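Local coordinates for 3-Hydroxyacyl-CoA dehydrogenase (PDB 4PZC), which catalyses the NAD+-dependent oxidation of (S)-3-hydroxyacyl-CoA, including (S)-3-hydroxybutyryl-CoA, to the corresponding 3-ketoacyl-CoA, at the interface of chains A and B. Numbering follows the deposited sequence. Chains: chain A/B, 3-Hydroxyacyl-CoA dehydrogenase.

Contact 1: the interface of chains A and B. Residues chain A 199, 202-203, 206, 208; chain B 184, 188, 191-192.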
loop_
_atom_site.group_PDB
_atom_site.type_symbol
_atom_site.label_atom_id
_atom_site.label_comp_id
_atom_site.label_asym_id
_atom_site.label_seq_id
_atom_site.Cartn_x
_atom_site.Cartn_y
_atom_site.Cartn_z
ATOM N N GLU A 199 5.501 6.330 -7.417
ATOM C CA GLU A 199 4.542 7.433 -7.541
ATOM C C GLU A 199 4.769 8.427 -6.431
ATOM O O GLU A 199 4.662 9.612 -6.656
ATOM C CB GLU A 199 3.086 6.971 -7.528
ATOM C CG GLU A 199 2.158 7.970 -8.217
ATOM C CD GLU A 199 2.420 8.101 -9.718
ATOM O OE1 GLU A 199 3.065 7.203 -10.291
ATOM O OE2 GLU A 199 1.974 9.101 -10.330
ATOM N N CYS A 202 7.405 10.719 -7.323
ATOM C CA CYS A 202 6.878 11.698 -8.268
ATOM C C CYS A 202 6.158 12.841 -7.574
ATOM O O CYS A 202 6.404 14.013 -7.871
ATOM C CB CYS A 202 5.945 11.041 -9.277
ATOM S SG CYS A 202 6.745 9.714 -10.207
ATOM N N VAL A 203 5.268 12.494 -6.649
ATOM C CA VAL A 203 4.492 13.480 -5.912
ATOM C C VAL A 203 5.454 14.412 -5.207
ATOM O O VAL A 203 5.343 15.626 -5.325
ATOM C CB VAL A 203 3.542 12.806 -4.889
ATOM C CG1 VAL A 203 3.057 13.801 -3.862
ATOM C CG2 VAL A 203 2.349 12.173 -5.588
ATOM N N GLU A 206 7.363 16.644 -7.524
ATOM C CA GLU A 206 6.620 17.771 -8.126
ATOM C C GLU A 206 6.305 18.810 -7.050
ATOM O O GLU A 206 5.484 19.726 -7.268
ATOM C CB GLU A 206 5.314 17.283 -8.753
ATOM C CG GLU A 206 5.490 16.260 -9.873
ATOM C CD GLU A 206 4.368 15.214 -9.968
ATOM O OE1 GLU A 206 3.271 15.398 -9.370
ATOM O OE2 GLU A 206 4.599 14.192 -10.658
ATOM N N LEU A 208 4.431 18.624 -4.374
ATOM C CA LEU A 208 3.013 18.807 -4.083
ATOM C C LEU A 208 2.807 18.811 -2.613
ATOM O O LEU A 208 1.869 19.448 -2.114
ATOM C CB LEU A 208 2.160 17.682 -4.669
ATOM C CG LEU A 208 2.289 17.579 -6.184
ATOM C CD1 LEU A 208 1.416 16.440 -6.658
ATOM C CD2 LEU A 208 1.914 18.886 -6.863
ATOM N N SER B 184 -3.800 19.146 -7.403
ATOM C CA SER B 184 -3.310 18.261 -8.463
ATOM C C SER B 184 -4.194 17.007 -8.498
ATOM O O SER B 184 -4.709 16.552 -7.460
ATOM C CB SER B 184 -1.851 17.854 -8.206
ATOM O OG SER B 184 -1.374 16.813 -9.061
ATOM N N VAL B 188 -2.795 13.677 -2.820
ATOM C CA VAL B 188 -1.731 12.817 -2.387
ATOM C C VAL B 188 -2.245 11.399 -2.238
ATOM O O VAL B 188 -1.717 10.482 -2.879
ATOM C CB VAL B 188 -1.083 13.347 -1.082
ATOM C CG1 VAL B 188 -0.452 12.236 -0.261
ATOM C CG2 VAL B 188 -0.018 14.392 -1.403
ATOM N N ARG B 191 -3.846 9.693 -5.372
ATOM C CA ARG B 191 -2.811 9.754 -6.410
ATOM C C ARG B 191 -1.832 8.618 -6.349
ATOM O O ARG B 191 -1.462 8.067 -7.399
ATOM C CB ARG B 191 -2.009 11.045 -6.364
ATOM C CG ARG B 191 -1.422 11.432 -7.720
ATOM C CD ARG B 191 -0.048 10.858 -7.884
ATOM N NE ARG B 191 0.679 11.217 -9.099
ATOM C CZ ARG B 191 1.252 12.395 -9.323
ATOM N NH1 ARG B 191 1.104 13.434 -8.492
ATOM N NH2 ARG B 191 1.954 12.543 -10.428
ATOM N N ILE B 192 -1.389 8.236 -5.169
ATOM C CA ILE B 192 -0.527 7.075 -5.173
ATOM C C ILE B 192 -1.237 5.753 -4.853
ATOM O O ILE B 192 -0.949 4.731 -5.487
ATOM C CB ILE B 192 0.803 7.346 -4.458
ATOM C CG1 ILE B 192 0.647 7.557 -2.969
ATOM C CG2 ILE B 192 1.417 8.587 -5.102
ATOM C CD1 ILE B 192 1.400 8.789 -2.444
#

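Contact 2: the interface of chains A and B. Residues chain A 222-223, 225; chain B 223, 225.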
loop_
_atom_site.group_PDB
_atom_site.type_symbol
_atom_site.label_atom_id
_atom_site.label_comp_id
_atom_site.label_asym_id
_atom_site.label_seq_id
_atom_site.Cartn_x
_atom_site.Cartn_y
_atom_site.Cartn_z
ATOM N N CYS A 222 -4.722 5.061 4.480
ATOM C CA CYS A 222 -4.896 3.706 3.972
ATOM C C CYS A 222 -4.365 2.685 4.945
ATOM O O CYS A 222 -4.285 1.491 4.609
ATOM C CB CYS A 222 -4.159 3.521 2.636
ATOM S SG CYS A 222 -4.232 4.937 1.519
ATOM N N ASN A 223 -3.959 3.143 6.130
ATOM C CA ASN A 223 -3.666 2.244 7.223
ATOM C C ASN A 223 -2.511 1.325 6.871
ATOM O O ASN A 223 -2.531 0.152 7.194
ATOM C CB ASN A 223 -4.943 1.467 7.561
ATOM C CG ASN A 223 -4.882 0.791 8.912
ATOM O OD1 ASN A 223 -5.623 -0.161 9.168
ATOM N ND2 ASN A 223 -3.995 1.266 9.784
ATOM N N PRO A 225 1.293 0.211 7.508
ATOM C CA PRO A 225 2.139 0.250 8.684
ATOM C C PRO A 225 3.245 1.274 8.590
ATOM O O PRO A 225 3.699 1.775 9.615
ATOM C CB PRO A 225 2.779 -1.135 8.693
ATOM C CG PRO A 225 2.772 -1.580 7.273
ATOM C CD PRO A 225 1.503 -1.012 6.716
ATOM N N ASN B 223 2.370 -6.100 4.505
ATOM C CA ASN B 223 1.724 -5.858 5.775
ATOM C C ASN B 223 0.642 -4.803 5.638
ATOM O O ASN B 223 0.485 -3.960 6.501
ATOM C CB ASN B 223 2.799 -5.458 6.792
ATOM C CG ASN B 223 2.322 -5.556 8.224
ATOM O OD1 ASN B 223 2.891 -4.923 9.116
ATOM N ND2 ASN B 223 1.270 -6.338 8.456
ATOM N N PRO B 225 -3.265 -3.881 5.690
ATOM C CA PRO B 225 -4.393 -4.445 6.402
ATOM C C PRO B 225 -5.351 -5.194 5.508
ATOM O O PRO B 225 -6.027 -6.109 5.970
ATOM C CB PRO B 225 -5.114 -3.211 6.936
ATOM C CG PRO B 225 -4.755 -2.111 6.001
ATOM C CD PRO B 225 -3.343 -2.413 5.602
#

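Contact 1: the interface of chains A and B
B:Arg191 reaches across to two acidic residues of the other chain, A:Glu199 and A:Glu206, forming salt bridges with both in the C-terminal helical domain of the 3-hydroxyacyl-CoA dehydrogenase family. It stands near the start of helix 189-205 of chain B, whereas A:Glu199 lies further along the same helix of chain A and A:Glu206 just beyond its end. The guanidinium meets A:Glu206 end-on, with NH1 and NH2 each donating to a different carboxylate oxygen. B:Arg191 NH1 lies 3.1 Å from A:Glu206 OE1, with the acceptor close to the guanidinium plane. B:Arg191 NH2 meets the syn lone pair of A:Glu206 OE2, also at 3.1 Å, with that oxygen more tilted from the guanidinium plane. The two flat groups are turned 34° from each other. At the other end of the guanidinium, B:Arg191 NE donates to the anti lone pair of A:Glu199 OE2 at 2.8 Å. That carboxylate comes in across the arginine chain, its plane 50° from the guanidinium. A bend at CB-CG of the arginine (chi2 -91°) turns its outer part to reach both acids, and bonds at NE, NH1 and NH2 should limit rotation of the group.

The closely packed part lies beneath and beside the charges. A:Val203 and B:Arg191 run past each other in opposite directions, so that A:Val203 CG2 sits 3.6 Å from B:Arg191 CD. A:Val203 CG2 is also 3.7 Å from B:Ile192 CG2, a methyl that packs on CB and CG of A:Glu199 as well. A:Leu208 brings CD1 to the edge of the guanidinium, in its plane and 3.5 Å from B:Arg191 NH1.

Packing is looser towards B:Val188 and B:Ser184. CG1 of A:Val203 reaches B:Val188 CG2 only at 4.0 Å, the two side chains crossing nearly perpendicular. On the B:Ser184 side, A:Leu208 CD1 lies 3.9 Å from B:Ser184 CB.

Contact 2: the interface of chains A and B
The turn that follows helix 211-222 in the C-terminal domain meets its own copy here, close to the two-fold axis relating the chains. A:Asn223 lies opposite B:Pro225, and B:Asn223 lies opposite A:Pro225, giving a reciprocal pair of contacts. Each asparagine has a left-handed backbone conformation (phi 63°, psi 39°), one common just after the end of a helix.

The ring carbons CB, CG and CD of proline make the contact. CG of A:Pro225 is 3.9 Å from CB of B:Asn223 and 3.8 Å from OD1 of its side-chain amide. The asparagine side chain lies slantwise to the ring; its CG is trans to the backbone N (chi1 -164°), which brings OD1 beside CB and CG of the ring. The backbone carbonyl of B:Asn223 is directed towards the same ring, with O 3.4 Å from A:Pro225 CG. These are van der Waals contacts of ring carbons with the oxygens and CB of the asparagine.

The two prolines also flank the axis, with A:Pro225 CD and B:Pro225 CD 5.2 Å apart. A:Cys222, the last residue of its helix, adds a marginal contact through its carbonyl O, 3.9 Å from B:Pro225 CG. By matching the rigid rings to the partner's turns, the site probably helps to set the register of the two C-terminal domains in the dimer.

The centres of contact 1 and contact 2 lie about 19 Å apart on one two-fold symmetric interface between the helical C-terminal domains. They share no residues: contact 1 draws mainly on helix 189-205 and its flanking segments, whereas contact 2 uses the end of helix 211-222 and the turn after it. Contact 2 sits close to the axis and contains both halves of its symmetric pair; contact 1 lies further out and recurs with the chains exchanged. Charged grips on either side of a central van der Waals contact may help to oppose rocking of the subunits, consistent with a dimer assembled through these domains.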